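Local coordinates for protein leucine--tRNA ligase (PDB 5AH5) that probably charges tRNA(Leu) with L-leucine at the expense of ATP, as a class I aminoacyl-tRNA synthetase that carries a bound zinc ion, at residues V522-I527 with Y560-V565; V35-P40 with V51-M56; D58-M63 with E674-N679. All blocks are in the same frame, centred on the assembly; numbering follows the deposited sequence. Where two conformers were deposited one is given.

Interaction 1 of 3, residues V522-I527 with Y560-V565; sequences VYIGGI and YNQGMV. With LSS (5'-O-(L-leucylsulfamoyl)adenosine), chain I.
Tyr523 and Gly525 meet Tyr560 and Asn561 at the carboxyl ends of two neighbouring parallel strands, where these open into the pocket for the leucyl-adenylate analogue, 5'-O-(L-leucylsulfamoyl)adenosine. Two backbone bonds flank Ile524: Tyr560 N gives its hydrogen to Tyr523 O at 2.9 Å, and Gly525 N returns one to Tyr560 O. Beyond this bridge the side chain of Asn561 takes over from the backbone. Its ND2 reaches Gly525 O at 2.7 Å in an almost straight bond (177°), the oxygen lying in the amide plane, and the CA-H of Asn561 points at the same oxygen.

Gln562 turns to the ligand. With CG between the backbone N and the carbonyl carbon (chi1 83°) and a bend at chi2, the side chain comes beside the adenine, and NE2 donates to LSS N3 at 2.9 Å and weakly to the ribose hydroxyl O2. Gly526 N serves the other hydroxyl, O3, at 3.1 Å. Gly525 CA lies 3.2 Å from LSS O3, so the glycine backbone packs directly against the ribose. The adenine is read by the backbone of Val565, whose N donates to LSS N1 at 2.8 Å while its O accepts from N6. A water bridges Ile527 N and Gln562 O. Tyr523 OH, 3.4 Å from LSS C11 of the leucyl side chain, is held by Tyr496 and His533.

Strand 520-524 runs between strands 32-37 and 556-560 in the parallel sheet; helix 48-66 meets Val522, Gln562 and Val565, while helix 212-222 packs against Ile527 and Asn561.

Interaction 2 of 3, residues V35-P40 with V51-M56; sequences VLEMFP and VRNYSM. With LSS (5'-O-(L-leucylsulfamoyl)adenosine), chain I.
Tyr54 OH donates to Met38 O at 2.6 Å, the hydroxyl lying in the carbonyl plane and the oxygen at the edge of the tyrosine ring. The bond ties strand 32-37 to helix 48-66 within the first beta-alpha-beta unit of the class I nucleotide-binding fold, next to the predicted HIGH region that starts at Pro40. CD of Pro40 comes within 3.2 Å of the same hydroxyl.

Glu37 crosses the ring obliquely. Its CB and CG pack on CD1 and CE1, CB lying 3.5 Å from Tyr54 CD1, and the bend at chi2 (101°) brings CD back beside Tyr54 CD1, with carboxylate and ring planes 49° apart. The carboxylate oxygens are hydrogen-bonded outward, OE2 to His73 and OE1 to Tyr117.

The bound leucyl-adenylate analogue is gripped from both segments. Phe39 O accepts from its amino group N4 at 2.9 Å, and the leucyl methyl C11 lies at the edge of the Phe39 ring, in its plane. Asn53 ND2 donates to Ile524 O, and Asn53 OD1 accepts from ribose hydroxyl O3 of LSS at 2.6 Å.

Interaction 3 of 3, residues D58-M63 with E674-N679; sequences DTLARM and ERFHFN. With nucleotides of chain D.
Leu60 and Thr59 of helix 48-66 meet two phenylalanines at the junction between the catalytic core and the helical anticodon-binding domain. Leu60 CD2 lies 3.8 Å from Phe676 CE1, the two side chains crossing at about a right angle. Thr59 CG2, anti to the backbone N, touches Phe678 CE1 at 3.9 Å. One turn on, the bend at chi3 of Met63 brings CE to within 4.2 Å of Glu674 CB. The segments meet through van der Waals contacts alone, mostly between apolar groups; polar ends are served elsewhere, Thr59 OG1 by Pro717 O and Glu674 by Arg67.

Phe676 owes its place to a Schellman motif. With positive phi it is the C-prime residue that ends helix 653-674, and His677 then occupies the N-cap position of helix 678-695. CZ of Phe678 sits 3.6 Å above one face of the Phe676 ring, toward its rim.

The other side of this turn holds the tRNA backbone. His677 ND1 donates to OP1 of A15 of chain D at 2.9 Å, Arg675 NH1 and NH2 both donate to OP1 of U16 of chain D, and Asn679 ND2 to OP1 of A14 of chain D. Asp672 also pairs with Arg675 NH2.

Phe676 stacks on Tyr560 and touches Val522 and Ile524 of strand 520-524, while Leu600 of helix 592-601 packs against Thr59 and Phe678.

From the N terminus, interaction 2 closes first, a short loop of ten residues between strand 32-37 and helix 48-66. The same helix runs on into residues 58-63, where interaction 3 opens a loop of 610 residues that shuts only at 674-679. Interaction 1, which joins strands 520-524 and 556-560 across 32 residues, is nested inside it. Interactions 1 and 2 share the parallel sheet, linked by Val522 O with Leu36 N and Ile524 O with Met38 N, and both touch the adenylate analogue. Phe676 and Phe678 pack on Met56, so interaction 3 joins the tRNA-binding turn of the anticodon-binding domain to this catalytic core.

Interaction 1 of 3, residues V522-I527 with Y560-V565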
loop_
_atom_site.group_PDB
_atom_site.type_symbol
_atom_site.label_atom_id
_atom_site.label_comp_id
_atom_site.label_asym_id
_atom_site.label_seq_id
_atom_site.Cartn_x
_atom_site.Cartn_y
_atom_site.Cartn_z
ATOM N N VAL B 522 0.745 7.607 7.548
ATOM C CA VAL B 522 1.286 7.464 6.208
ATOM C C VAL B 522 1.730 5.998 6.047
ATOM O O VAL B 522 2.413 5.478 6.905
ATOM C CB VAL B 522 2.434 8.443 6.018
ATOM C CG1 VAL B 522 3.183 8.181 4.757
ATOM C CG2 VAL B 522 1.912 9.933 6.044
ATOM N N TYR B 523 1.281 5.364 4.967
ATOM C CA TYR B 523 1.718 4.041 4.530
ATOM C C TYR B 523 2.222 4.087 3.091
ATOM O O TYR B 523 1.504 4.512 2.204
ATOM C CB TYR B 523 0.559 3.091 4.582
ATOM C CG TYR B 523 0.937 1.610 4.550
ATOM C CD1 TYR B 523 2.091 1.124 5.176
ATOM C CD2 TYR B 523 0.074 0.686 4.029
ATOM C CE1 TYR B 523 2.382 -0.274 5.247
ATOM C CE2 TYR B 523 0.377 -0.696 4.052
ATOM C CZ TYR B 523 1.541 -1.160 4.684
ATOM O OH TYR B 523 1.826 -2.544 4.761
ATOM N N ILE B 524 3.445 3.674 2.886
ATOM C CA ILE B 524 4.125 3.751 1.599
ATOM C C ILE B 524 4.397 2.353 1.063
ATOM O O ILE B 524 5.182 1.636 1.664
ATOM C CB ILE B 524 5.488 4.427 1.758
ATOM C CG1 ILE B 524 5.359 5.726 2.646
ATOM C CG2 ILE B 524 6.056 4.787 0.394
ATOM C CD1 ILE B 524 6.674 6.285 3.122
ATOM N N GLY B 525 3.794 1.990 -0.063
ATOM C CA GLY B 525 4.161 0.766 -0.752
ATOM C C GLY B 525 3.487 0.570 -2.093
ATOM O O GLY B 525 2.661 1.365 -2.505
ATOM N N GLY B 526 3.835 -0.513 -2.752
ATOM C CA GLY B 526 3.489 -0.724 -4.148
ATOM C C GLY B 526 2.029 -1.041 -4.378
ATOM O O GLY B 526 1.346 -1.636 -3.542
ATOM N N ILE B 527 1.563 -0.617 -5.545
ATOM C CA ILE B 527 0.208 -0.792 -5.980
ATOM C C ILE B 527 -0.071 -2.235 -6.313
ATOM O O ILE B 527 -1.239 -2.655 -6.336
ATOM C CB ILE B 527 -0.094 0.112 -7.238
ATOM C CG1 ILE B 527 -1.597 0.177 -7.487
ATOM C CG2 ILE B 527 0.619 -0.394 -8.500
ATOM C CD1 ILE B 527 -2.036 1.426 -8.221
ATOM N N TYR B 560 0.545 6.076 -0.090
ATOM C CA TYR B 560 1.340 6.484 -1.189
ATOM C C TYR B 560 1.991 5.257 -1.864
ATOM O O TYR B 560 2.666 4.434 -1.211
ATOM C CB TYR B 560 2.417 7.372 -0.637
ATOM C CG TYR B 560 1.888 8.724 -0.149
ATOM C CD1 TYR B 560 1.519 9.742 -1.057
ATOM C CD2 TYR B 560 1.727 8.968 1.190
ATOM C CE1 TYR B 560 1.048 10.972 -0.604
ATOM C CE2 TYR B 560 1.234 10.184 1.663
ATOM C CZ TYR B 560 0.928 11.196 0.765
ATOM O OH TYR B 560 0.478 12.394 1.272
ATOM N N ASN B 561 1.832 5.164 -3.171
ATOM C CA ASN B 561 2.384 4.097 -3.978
ATOM C C ASN B 561 3.640 4.521 -4.731
ATOM O O ASN B 561 3.519 5.125 -5.812
ATOM C CB ASN B 561 1.341 3.642 -5.020
ATOM C CG ASN B 561 0.093 3.060 -4.419
ATOM O OD1 ASN B 561 -0.971 3.389 -4.857
ATOM N ND2 ASN B 561 0.210 2.126 -3.474
ATOM N N GLN B 562 4.834 4.288 -4.183
ATOM C CA GLN B 562 6.057 4.590 -4.907
ATOM C C GLN B 562 6.077 3.894 -6.287
ATOM O O GLN B 562 5.604 2.757 -6.446
ATOM C CB GLN B 562 7.347 4.306 -4.141
ATOM C CG GLN B 562 7.862 2.821 -4.155
ATOM C CD GLN B 562 6.887 1.861 -3.568
ATOM O OE1 GLN B 562 5.964 2.264 -2.871
ATOM N NE2 GLN B 562 7.071 0.563 -3.851
ATOM N N GLY B 563 6.672 4.582 -7.255
ATOM C CA GLY B 563 6.909 4.008 -8.569
ATOM C C GLY B 563 7.933 2.890 -8.588
ATOM O O GLY B 563 8.872 2.848 -7.758
ATOM N N MET B 564 7.768 2.022 -9.573
ATOM C CA MET B 564 8.733 1.006 -9.956
ATOM C C MET B 564 10.167 1.512 -10.168
ATOM O O MET B 564 10.395 2.585 -10.791
ATOM C CB MET B 564 8.205 0.427 -11.265
ATOM C CG MET B 564 8.927 -0.800 -11.764
ATOM S SD MET B 564 8.896 -2.164 -10.591
ATOM C CE MET B 564 7.325 -1.900 -9.799
ATOM N N VAL B 565 11.154 0.780 -9.640
ATOM C CA VAL B 565 12.478 0.967 -10.115
ATOM C C VAL B 565 12.838 -0.182 -11.056
ATOM O O VAL B 565 12.815 -1.401 -10.626
ATOM C CB VAL B 565 13.501 1.081 -9.033
ATOM C CG1 VAL B 565 14.830 1.474 -9.638
ATOM C CG2 VAL B 565 13.078 2.089 -7.990
HETATM C C1 LSS I . 6.237 -7.276 -0.020
HETATM N N1 LSS I . 10.543 -0.544 -7.230
HETATM O O1 LSS I . 5.691 -6.915 -1.040
HETATM S S1 LSS I . 8.484 -7.000 -0.997
HETATM C C2 LSS I . 9.804 0.061 -6.302
HETATM N N2 LSS I . 7.548 -7.365 0.110
HETATM O O2 LSS I . 6.379 -2.396 -3.731
HETATM N N3 LSS I . 9.361 -0.565 -5.190
HETATM O O3 LSS I . 6.143 -1.715 -1.069
HETATM C C4 LSS I . 9.693 -1.865 -5.009
HETATM N N4 LSS I . 6.160 -8.419 2.200
HETATM O O4 LSS I . 9.222 -2.750 -1.642
HETATM C C5 LSS I . 10.386 -2.571 -5.984
HETATM O O5 LSS I . 8.299 -5.443 -1.299
HETATM C C6 LSS I . 10.794 -1.897 -7.122
HETATM N N6 LSS I . 11.526 -2.567 -8.050
HETATM C C7 LSS I . 3.578 -6.798 2.834
HETATM N N7 LSS I . 10.520 -3.851 -5.552
HETATM C C8 LSS I . 9.876 -3.962 -4.358
HETATM C C9 LSS I . 4.592 -6.520 1.721
HETATM N N9 LSS I . 9.402 -2.732 -4.026
HETATM C CA LSS I . 5.395 -7.701 1.147
HETATM C C10 LSS I . 2.402 -7.594 2.245
HETATM C C11 LSS I . 3.175 -5.426 3.482
HETATM O O1A LSS I . 8.338 -7.628 -2.318
HETATM C C21 LSS I . 8.612 -2.370 -2.865
HETATM C C22 LSS I . 7.277 -3.029 -2.866
HETATM C C23 LSS I . 6.854 -2.940 -1.398
HETATM C C24 LSS I . 8.200 -3.040 -0.709
HETATM C C25 LSS I . 8.542 -4.470 -0.287
HETATM O O2A LSS I . 9.870 -7.081 -0.589
HETATM O O HOH W 1 3.335 1.575 -6.923
#

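Interaction 2 of 3, residues V35-P40 with V51-M56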
loop_
_atom_site.group_PDB
_atom_site.type_symbol
_atom_site.label_atom_id
_atom_site.label_comp_id
_atom_site.label_asym_id
_atom_site.label_seq_id
_atom_site.Cartn_x
_atom_site.Cartn_y
_atom_site.Cartn_z
ATOM N N VAL B 35 4.467 6.592 10.657
ATOM C CA VAL B 35 4.769 6.428 9.251
ATOM C C VAL B 35 5.377 5.041 9.071
ATOM O O VAL B 35 6.280 4.709 9.761
ATOM C CB VAL B 35 5.782 7.471 8.733
ATOM C CG1 VAL B 35 6.928 7.741 9.679
ATOM C CG2 VAL B 35 6.330 7.082 7.367
ATOM N N LEU B 36 4.880 4.259 8.128
ATOM C CA LEU B 36 5.556 3.011 7.792
ATOM C C LEU B 36 5.477 2.724 6.342
ATOM O O LEU B 36 4.742 3.392 5.624
ATOM C CB LEU B 36 4.962 1.865 8.600
ATOM C CG LEU B 36 3.671 1.141 8.270
ATOM C CD1 LEU B 36 3.548 -0.108 9.124
ATOM C CD2 LEU B 36 2.506 2.010 8.501
ATOM N N GLU B 37 6.225 1.709 5.949
ATOM C CA GLU B 37 6.340 1.261 4.591
ATOM C C GLU B 37 6.053 -0.240 4.589
ATOM O O GLU B 37 6.135 -0.922 5.642
ATOM C CB GLU B 37 7.761 1.392 4.111
ATOM C CG GLU B 37 8.400 2.762 4.157
ATOM C CD GLU B 37 9.313 2.940 5.322
ATOM O OE1 GLU B 37 9.897 1.927 5.780
ATOM O OE2 GLU B 37 9.484 4.121 5.770
ATOM N N MET B 38 5.741 -0.757 3.411
ATOM C CA MET B 38 5.448 -2.192 3.280
ATOM C C MET B 38 6.685 -3.013 3.547
ATOM O O MET B 38 7.691 -2.941 2.808
ATOM C CB MET B 38 4.806 -2.526 1.942
ATOM C CG MET B 38 3.397 -2.040 1.830
ATOM S SD MET B 38 2.781 -2.505 0.213
ATOM C CE MET B 38 1.339 -1.505 0.073
ATOM N N PHE B 39 6.650 -3.728 4.689
ATOM C CA PHE B 39 7.813 -4.544 5.145
ATOM C C PHE B 39 8.193 -5.642 4.140
ATOM O O PHE B 39 7.355 -6.096 3.406
ATOM C CB PHE B 39 7.657 -4.990 6.622
ATOM C CG PHE B 39 6.715 -6.169 6.898
ATOM C CD1 PHE B 39 5.564 -6.411 6.163
ATOM C CD2 PHE B 39 6.927 -6.961 8.034
ATOM C CE1 PHE B 39 4.728 -7.443 6.502
ATOM C CE2 PHE B 39 6.074 -7.998 8.357
ATOM C CZ PHE B 39 4.962 -8.228 7.628
ATOM N N PRO B 40 9.471 -5.887 3.941
ATOM C CA PRO B 40 9.888 -6.724 2.867
ATOM C C PRO B 40 9.828 -8.265 3.140
ATOM O O PRO B 40 10.012 -8.693 4.267
ATOM C CB PRO B 40 11.323 -6.352 2.695
ATOM C CG PRO B 40 11.773 -5.996 4.011
ATOM C CD PRO B 40 10.596 -5.367 4.683
ATOM N N VAL B 51 15.174 0.474 -1.486
ATOM C CA VAL B 51 15.829 1.655 -1.108
ATOM C C VAL B 51 14.960 2.890 -1.437
ATOM O O VAL B 51 14.893 3.822 -0.634
ATOM C CB VAL B 51 17.159 1.824 -1.814
ATOM C CG1 VAL B 51 17.827 3.118 -1.380
ATOM C CG2 VAL B 51 18.052 0.654 -1.524
ATOM N N ARG B 52 14.262 2.852 -2.575
ATOM C CA ARG B 52 13.401 3.974 -2.987
ATOM C C ARG B 52 12.204 4.093 -2.039
ATOM O O ARG B 52 11.872 5.187 -1.539
ATOM C CB ARG B 52 12.899 3.839 -4.417
ATOM C CG ARG B 52 12.100 5.067 -4.822
ATOM C CD ARG B 52 11.456 4.920 -6.161
ATOM N NE ARG B 52 11.023 6.211 -6.674
ATOM C CZ ARG B 52 10.317 6.369 -7.766
ATOM N NH1 ARG B 52 10.014 5.291 -8.531
ATOM N NH2 ARG B 52 9.943 7.612 -8.148
ATOM N N ASN B 53 11.548 2.959 -1.844
ATOM C CA ASN B 53 10.405 2.843 -0.992
ATOM C C ASN B 53 10.669 3.341 0.474
ATOM O O ASN B 53 9.857 4.076 1.070
ATOM C CB ASN B 53 9.967 1.388 -1.005
ATOM C CG ASN B 53 8.627 1.157 -0.431
ATOM O OD1 ASN B 53 8.031 0.103 -0.713
ATOM N ND2 ASN B 53 8.130 2.067 0.400
ATOM N N TYR B 54 11.850 3.055 0.963
ATOM C CA TYR B 54 12.183 3.226 2.359
ATOM C C TYR B 54 12.848 4.594 2.594
ATOM O O TYR B 54 12.766 5.191 3.676
ATOM C CB TYR B 54 12.989 2.014 2.880
ATOM C CG TYR B 54 12.273 0.642 2.751
ATOM C CD1 TYR B 54 10.904 0.548 2.737
ATOM C CD2 TYR B 54 12.983 -0.571 2.693
ATOM C CE1 TYR B 54 10.246 -0.634 2.624
ATOM C CE2 TYR B 54 12.292 -1.806 2.565
ATOM C CZ TYR B 54 10.955 -1.846 2.518
ATOM O OH TYR B 54 10.220 -3.052 2.434
ATOM N N SER B 55 13.558 5.072 1.602
ATOM C CA SER B 55 14.090 6.423 1.608
ATOM C C SER B 55 13.012 7.432 1.848
ATOM O O SER B 55 13.216 8.400 2.595
ATOM C CB SER B 55 14.747 6.741 0.297
ATOM O OG SER B 55 15.953 6.072 0.229
ATOM N N MET B 56 11.868 7.217 1.247
ATOM C CA MET B 56 10.739 8.204 1.337
ATOM C C MET B 56 10.214 8.275 2.768
ATOM O O MET B 56 9.927 9.371 3.284
ATOM C CB MET B 56 9.599 7.859 0.403
ATOM C CG MET B 56 9.920 7.909 -1.090
ATOM S SD MET B 56 8.539 7.389 -2.160
ATOM C CE MET B 56 9.439 7.537 -3.701
HETATM C C1 LSS I . 6.237 -7.276 -0.020
HETATM N N1 LSS I . 10.543 -0.544 -7.230
HETATM O O1 LSS I . 5.691 -6.915 -1.040
HETATM S S1 LSS I . 8.484 -7.000 -0.997
HETATM C C2 LSS I . 9.804 0.061 -6.302
HETATM N N2 LSS I . 7.548 -7.365 0.110
HETATM O O2 LSS I . 6.379 -2.396 -3.731
HETATM N N3 LSS I . 9.361 -0.565 -5.190
HETATM O O3 LSS I . 6.143 -1.715 -1.069
HETATM C C4 LSS I . 9.693 -1.865 -5.009
HETATM N N4 LSS I . 6.160 -8.419 2.200
HETATM O O4 LSS I . 9.222 -2.750 -1.642
HETATM C C5 LSS I . 10.386 -2.571 -5.984
HETATM O O5 LSS I . 8.299 -5.443 -1.299
HETATM C C6 LSS I . 10.794 -1.897 -7.122
HETATM N N6 LSS I . 11.526 -2.567 -8.050
HETATM C C7 LSS I . 3.578 -6.798 2.834
HETATM N N7 LSS I . 10.520 -3.851 -5.552
HETATM C C8 LSS I . 9.876 -3.962 -4.358
HETATM C C9 LSS I . 4.592 -6.520 1.721
HETATM N N9 LSS I . 9.402 -2.732 -4.026
HETATM C CA LSS I . 5.395 -7.701 1.147
HETATM C C10 LSS I . 2.402 -7.594 2.245
HETATM C C11 LSS I . 3.175 -5.426 3.482
HETATM O O1A LSS I . 8.338 -7.628 -2.318
HETATM C C21 LSS I . 8.612 -2.370 -2.865
HETATM C C22 LSS I . 7.277 -3.029 -2.866
HETATM C C23 LSS I . 6.854 -2.940 -1.398
HETATM C C24 LSS I . 8.200 -3.040 -0.709
HETATM C C25 LSS I . 8.542 -4.470 -0.287
HETATM O O2A LSS I . 9.870 -7.081 -0.589
#

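Interaction 3 of 3, residues D58-M63 with E674-N679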
loop_
_atom_site.group_PDB
_atom_site.type_symbol
_atom_site.label_atom_id
_atom_site.label_comp_id
_atom_site.label_asym_id
_atom_site.label_seq_id
_atom_site.Cartn_x
_atom_site.Cartn_y
_atom_site.Cartn_z
ATOM N N ASP B 58 11.969 7.405 5.450
ATOM C CA ASP B 58 12.934 7.990 6.323
ATOM C C ASP B 58 12.982 9.562 6.280
ATOM O O ASP B 58 13.214 10.211 7.277
ATOM C CB ASP B 58 14.331 7.534 5.977
ATOM C CG ASP B 58 15.318 7.840 7.095
ATOM O OD1 ASP B 58 15.021 7.502 8.260
ATOM O OD2 ASP B 58 16.388 8.437 6.839
ATOM N N THR B 59 12.945 10.103 5.062
ATOM C CA THR B 59 12.909 11.513 4.833
ATOM C C THR B 59 11.735 12.139 5.567
ATOM O O THR B 59 11.921 13.113 6.306
ATOM C CB THR B 59 12.941 11.816 3.303
ATOM O OG1 THR B 59 14.260 11.469 2.832
ATOM C CG2 THR B 59 12.696 13.306 3.041
ATOM N N LEU B 60 10.534 11.600 5.376
ATOM C CA LEU B 60 9.412 12.101 6.059
ATOM C C LEU B 60 9.622 12.006 7.588
ATOM O O LEU B 60 9.426 12.967 8.329
ATOM C CB LEU B 60 8.185 11.303 5.635
ATOM C CG LEU B 60 6.909 11.684 6.359
ATOM C CD1 LEU B 60 6.595 13.177 6.187
ATOM C CD2 LEU B 60 5.798 10.860 5.791
ATOM N N ALA B 61 10.053 10.833 8.069
ATOM C CA ALA B 61 10.152 10.627 9.498
ATOM C C ALA B 61 11.137 11.632 10.125
ATOM O O ALA B 61 10.840 12.181 11.151
ATOM C CB ALA B 61 10.605 9.201 9.817
ATOM N N ARG B 62 12.307 11.822 9.528
ATOM C CA ARG B 62 13.282 12.726 10.047
ATOM C C ARG B 62 12.744 14.178 10.144
ATOM O O ARG B 62 13.020 14.870 11.094
ATOM C CB ARG B 62 14.513 12.732 9.137
ATOM C CG ARG B 62 15.411 11.526 9.356
ATOM C CD ARG B 62 16.524 11.529 8.341
ATOM N NE ARG B 62 17.402 10.395 8.470
ATOM C CZ ARG B 62 18.507 10.322 9.194
ATOM N NH1 ARG B 62 18.935 11.318 9.940
ATOM N NH2 ARG B 62 19.213 9.195 9.163
ATOM N N MET B 63 11.937 14.574 9.169
ATOM C CA MET B 63 11.355 15.883 9.201
ATOM C C MET B 63 10.350 15.929 10.349
ATOM O O MET B 63 10.298 16.926 11.064
ATOM C CB MET B 63 10.637 16.251 7.897
ATOM C CG MET B 63 10.349 17.732 7.914
ATOM S SD MET B 63 9.425 18.240 6.514
ATOM C CE MET B 63 7.757 17.636 6.607
ATOM N N GLU B 674 5.722 16.683 3.149
ATOM C CA GLU B 674 4.526 16.084 3.685
ATOM C C GLU B 674 3.498 15.677 2.662
ATOM O O GLU B 674 2.603 14.895 2.983
ATOM C CB GLU B 674 3.967 16.887 4.862
ATOM C CG GLU B 674 2.921 17.890 4.588
ATOM C CD GLU B 674 2.753 18.874 5.766
ATOM O OE1 GLU B 674 3.083 18.522 6.937
ATOM O OE2 GLU B 674 2.300 20.016 5.495
ATOM N N ARG B 675 3.629 16.098 1.397
ATOM C CA ARG B 675 2.727 15.529 0.402
ATOM C C ARG B 675 3.477 14.670 -0.635
ATOM O O ARG B 675 2.933 14.423 -1.725
ATOM C CB ARG B 675 1.854 16.617 -0.257
ATOM C CG ARG B 675 2.637 17.568 -1.125
ATOM C CD ARG B 675 1.770 18.683 -1.739
ATOM N NE ARG B 675 2.661 19.619 -2.414
ATOM C CZ ARG B 675 2.365 20.294 -3.526
ATOM N NH1 ARG B 675 1.188 20.168 -4.115
ATOM N NH2 ARG B 675 3.276 21.100 -4.053
ATOM N N PHE B 676 4.700 14.257 -0.285
ATOM C CA PHE B 676 5.564 13.402 -1.103
ATOM C C PHE B 676 6.086 14.003 -2.412
ATOM O O PHE B 676 6.462 13.251 -3.324
ATOM C CB PHE B 676 4.873 12.003 -1.358
ATOM C CG PHE B 676 5.008 11.031 -0.186
ATOM C CD1 PHE B 676 4.545 11.377 1.075
ATOM C CD2 PHE B 676 5.569 9.754 -0.368
ATOM C CE1 PHE B 676 4.648 10.480 2.142
ATOM C CE2 PHE B 676 5.723 8.859 0.692
ATOM C CZ PHE B 676 5.251 9.203 1.946
ATOM N N HIS B 677 6.110 15.333 -2.510
ATOM C CA HIS B 677 6.764 16.029 -3.607
ATOM C C HIS B 677 8.229 16.253 -3.282
ATOM O O HIS B 677 8.717 17.414 -3.251
ATOM C CB HIS B 677 5.998 17.338 -3.897
ATOM C CG HIS B 677 4.665 17.101 -4.530
ATOM N ND1 HIS B 677 4.102 17.979 -5.437
ATOM C CD2 HIS B 677 3.856 16.019 -4.506
ATOM C CE1 HIS B 677 2.966 17.473 -5.877
ATOM N NE2 HIS B 677 2.789 16.291 -5.316
ATOM N N PHE B 678 8.977 15.132 -3.114
ATOM C CA PHE B 678 10.349 15.187 -2.696
ATOM C C PHE B 678 11.183 15.820 -3.751
ATOM O O PHE B 678 12.193 16.499 -3.431
ATOM C CB PHE B 678 10.956 13.785 -2.407
ATOM C CG PHE B 678 10.170 13.005 -1.414
ATOM C CD1 PHE B 678 10.240 13.305 -0.070
ATOM C CD2 PHE B 678 9.328 12.005 -1.838
ATOM C CE1 PHE B 678 9.511 12.573 0.853
ATOM C CE2 PHE B 678 8.574 11.272 -0.936
ATOM C CZ PHE B 678 8.665 11.563 0.420
ATOM N N ASN B 679 10.857 15.541 -5.000
ATOM C CA ASN B 679 11.704 16.099 -6.069
ATOM C C ASN B 679 11.583 17.629 -6.087
ATOM O O ASN B 679 12.596 18.306 -6.202
ATOM C CB ASN B 679 11.390 15.552 -7.460
ATOM C CG ASN B 679 9.962 15.730 -7.846
ATOM O OD1 ASN B 679 9.117 15.932 -6.986
ATOM N ND2 ASN B 679 9.670 15.658 -9.140
ATOM P P A D 15 5.153 20.415 -8.029
ATOM O OP1 A D 15 5.267 20.437 -6.554
ATOM O OP2 A D 15 4.465 19.329 -8.703
ATOM O "O5'" A D 15 4.425 21.773 -8.462
ATOM C "C5'" A D 15 4.859 23.077 -8.003
ATOM C "C4'" A D 15 4.083 24.174 -8.740
ATOM O "O4'" A D 15 4.548 24.320 -10.115
ATOM C "C3'" A D 15 2.586 23.924 -8.902
ATOM O "O3'" A D 15 1.896 24.432 -7.781
ATOM C "C2'" A D 15 2.214 24.821 -10.078
ATOM O "O2'" A D 15 2.075 26.174 -9.714
ATOM C "C1'" A D 15 3.454 24.714 -10.950
ATOM N N9 A D 15 3.250 23.716 -11.994
ATOM C C8 A D 15 3.453 22.356 -11.946
ATOM N N7 A D 15 3.169 21.743 -13.065
ATOM C C5 A D 15 2.782 22.771 -13.918
ATOM C C6 A D 15 2.384 22.783 -15.266
ATOM N N6 A D 15 2.309 21.689 -16.022
ATOM N N1 A D 15 2.043 23.974 -15.814
ATOM C C2 A D 15 2.137 25.069 -15.059
ATOM N N3 A D 15 2.523 25.189 -13.790
ATOM C C4 A D 15 2.823 23.986 -13.269
ATOM P P U D 16 0.970 23.479 -6.885
ATOM O OP1 U D 16 1.849 22.346 -6.392
ATOM O OP2 U D 16 -0.218 23.143 -7.672
ATOM O "O5'" U D 16 0.698 24.420 -5.632
ATOM C "C5'" U D 16 -0.594 24.970 -5.353
ATOM C "C4'" U D 16 -1.332 24.024 -4.435
ATOM O "O4'" U D 16 -0.529 23.764 -3.253
ATOM C "C3'" U D 16 -2.650 24.537 -3.887
ATOM O "O3'" U D 16 -3.482 23.411 -3.612
ATOM C "C2'" U D 16 -2.182 25.375 -2.698
ATOM O "O2'" U D 16 -3.160 25.614 -1.707
ATOM C "C1'" U D 16 -1.027 24.519 -2.159
ATOM N N1 U D 16 0.116 25.204 -1.519
ATOM C C2 U D 16 1.087 24.393 -0.948
ATOM O O2 U D 16 1.026 23.172 -0.959
ATOM N N3 U D 16 2.135 25.065 -0.368
ATOM C C4 U D 16 2.317 26.432 -0.298
ATOM O O4 U D 16 3.321 26.879 0.259
ATOM C C5 U D 16 1.275 27.204 -0.908
ATOM C C6 U D 16 0.237 26.582 -1.486
ATOM P P A D 14 6.689 16.588 -11.568
ATOM O OP1 A D 14 6.635 15.894 -10.211
ATOM O OP2 A D 14 5.595 16.414 -12.473
ATOM O "O5'" A D 14 7.026 18.130 -11.333
ATOM C "C5'" A D 14 8.170 18.517 -10.590
ATOM C "C4'" A D 14 8.191 20.003 -10.445
ATOM O "O4'" A D 14 8.540 20.623 -11.719
ATOM C "C3'" A D 14 6.861 20.636 -10.053
ATOM O "O3'" A D 14 6.642 20.569 -8.634
ATOM C "C2'" A D 14 7.036 22.069 -10.555
ATOM O "O2'" A D 14 7.795 22.865 -9.676
ATOM C "C1'" A D 14 7.885 21.868 -11.810
ATOM N N9 A D 14 7.196 21.957 -13.095
ATOM C C8 A D 14 6.970 20.987 -14.037
ATOM N N7 A D 14 6.416 21.434 -15.133
ATOM C C5 A D 14 6.273 22.792 -14.902
ATOM C C6 A D 14 5.759 23.837 -15.690
ATOM N N6 A D 14 5.238 23.658 -16.903
ATOM N N1 A D 14 5.744 25.081 -15.156
ATOM C C2 A D 14 6.269 25.262 -13.938
ATOM N N3 A D 14 6.813 24.363 -13.114
ATOM C C4 A D 14 6.766 23.131 -13.658
#